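PDB 5TVL: foldase protein PrsA from Streptococcus pneumoniae, which assists the folding of secreted proteins outside the cell membrane and belongs to the parvulin-type peptidyl-prolyl cis-trans isomerases. Local coordinates for the interface of chains A and B. Sequence-based numbering; all coordinates share one arbitrary frame. Chains: chain A/B, Foldase protein PrsA.

The interface of chains A and B. Residues chain A 31, 34-35, 38, 258, 269; chain B 5, 12.
Strands 5-7 and 10-13 of chain B, the arms of an N-terminal hairpin, lie over helix 25-44 of chain A, with B:Ile5 also reaching the loop at A:Ile258 and helix 266-270 at A:Phe269. B:Ile12 rests on the helix with all its branches in use. B:Ile12 CD1 lies over A:Thr35, 3.5 Å from the hydroxyl OG1, while B:Ile12 CG2 faces the A:Met34 methyl CE at 3.6 Å. The thioether chain of A:Met34 is extended through chi2 and bends at chi3 (72°), which turns that methyl toward the isoleucine; an unbranched, pliable side chain suits such a fit. One turn along the helix, the methylenes CD and CE of A:Lys38 cross CG1 of B:Ile12 at a slant, and the bend at chi4 carries NZ away from the apolar contact.

B:Ile5 meets A:Leu31 tip to tip, its CG1 3.7 Å from the leucine CD2; the forked leucine also reaches B:Ile12 CG2 through CD1. CD1 of B:Ile5 sits above the ring plane of A:Phe269, beyond its CE2-CZ side, while the ring edge points at CB of A:Thr35. B:Ile5 CG2 touches A:Ile258 CG2 at 3.4 Å; flat ring and methyl offer it broad apolar surface. Beta-branched isoleucines suit both strands, being at ease in extended backbone. A:Thr35 fits between them because OG1, anti to its own carbonyl carbon (chi1 -55°), turns back to donate a hydrogen bond to A:Leu31 O at 2.7 Å, satisfying the hydroxyl within its helix.

Two-fold symmetry repeats this patch with the chains exchanged, though this pairing may not be the one in the cell. Each N-terminal hairpin packs on the partner's helical region, far from the isomerase domains.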
loop_
_atom_site.group_PDB
_atom_site.type_symbol
_atom_site.label_atom_id
_atom_site.label_comp_id
_atom_site.label_asym_id
_atom_site.label_seq_id
_atom_site.Cartn_x
_atom_site.Cartn_y
_atom_site.Cartn_z
ATOM N N LEU A 31 21.864 -1.728 17.144
ATOM C CA LEU A 31 21.592 -1.462 18.564
ATOM C C LEU A 31 20.129 -1.079 18.781
ATOM O O LEU A 31 19.525 -1.470 19.787
ATOM C CB LEU A 31 22.487 -0.355 19.120
ATOM C CG LEU A 31 22.435 -0.171 20.646
ATOM C CD1 LEU A 31 23.139 -1.316 21.360
ATOM C CD2 LEU A 31 23.050 1.160 21.046
ATOM N N MET A 34 18.180 -4.343 18.507
ATOM C CA MET A 34 18.384 -5.099 19.749
ATOM C C MET A 34 17.557 -4.523 20.898
ATOM O O MET A 34 17.064 -5.275 21.738
ATOM C CB MET A 34 19.866 -5.120 20.151
ATOM C CG MET A 34 20.746 -6.030 19.306
ATOM S SD MET A 34 22.503 -5.764 19.636
ATOM C CE MET A 34 22.656 -6.509 21.260
ATOM N N THR A 35 17.416 -3.196 20.934
ATOM C CA THR A 35 16.598 -2.520 21.948
ATOM C C THR A 35 15.107 -2.814 21.780
ATOM O O THR A 35 14.420 -3.135 22.752
ATOM C CB THR A 35 16.825 -0.998 21.925
ATOM O OG1 THR A 35 18.224 -0.732 22.083
ATOM C CG2 THR A 35 16.064 -0.312 23.050
ATOM N N LYS A 38 14.349 -6.498 22.859
ATOM C CA LYS A 38 14.303 -6.709 24.319
ATOM C C LYS A 38 13.022 -6.187 24.981
ATOM O O LYS A 38 12.462 -6.849 25.860
ATOM C CB LYS A 38 15.524 -6.088 25.014
ATOM C CG LYS A 38 16.770 -6.958 24.977
ATOM C CD LYS A 38 17.816 -6.453 25.957
ATOM C CE LYS A 38 19.065 -7.318 25.938
ATOM N NZ LYS A 38 18.856 -8.647 26.578
ATOM N N ILE A 258 14.189 4.089 28.562
ATOM C CA ILE A 258 15.493 3.713 28.032
ATOM C C ILE A 258 16.478 4.869 28.214
ATOM O O ILE A 258 16.195 5.993 27.798
ATOM C CB ILE A 258 15.392 3.324 26.537
ATOM C CG1 ILE A 258 14.454 2.124 26.368
ATOM C CG2 ILE A 258 16.769 2.992 25.968
ATOM C CD1 ILE A 258 13.944 1.942 24.959
ATOM N N PHE A 269 17.896 7.086 18.332
ATOM C CA PHE A 269 16.798 6.937 19.300
ATOM C C PHE A 269 15.876 8.163 19.400
ATOM O O PHE A 269 14.800 8.059 19.984
ATOM C CB PHE A 269 17.345 6.598 20.699
ATOM C CG PHE A 269 17.731 5.154 20.868
ATOM C CD1 PHE A 269 16.784 4.207 21.252
ATOM C CD2 PHE A 269 19.042 4.737 20.653
ATOM C CE1 PHE A 269 17.137 2.875 21.410
ATOM C CE2 PHE A 269 19.402 3.409 20.810
ATOM C CZ PHE A 269 18.449 2.479 21.190
ATOM N N ILE B 5 22.984 0.465 26.463
ATOM C CA ILE B 5 21.571 0.781 26.687
ATOM C C ILE B 5 21.100 0.124 27.986
ATOM O O ILE B 5 21.434 -1.032 28.255
ATOM C CB ILE B 5 20.682 0.268 25.526
ATOM C CG1 ILE B 5 21.148 0.827 24.171
ATOM C CG2 ILE B 5 19.216 0.611 25.763
ATOM C CD1 ILE B 5 20.988 2.326 23.996
ATOM N N ILE B 12 21.702 -3.698 27.544
ATOM C CA ILE B 12 22.480 -4.164 26.392
ATOM C C ILE B 12 23.912 -3.683 26.603
ATOM O O ILE B 12 24.147 -2.484 26.775
ATOM C CB ILE B 12 21.940 -3.624 25.049
ATOM C CG1 ILE B 12 20.493 -4.083 24.841
ATOM C CG2 ILE B 12 22.808 -4.105 23.885
ATOM C CD1 ILE B 12 19.795 -3.437 23.670
#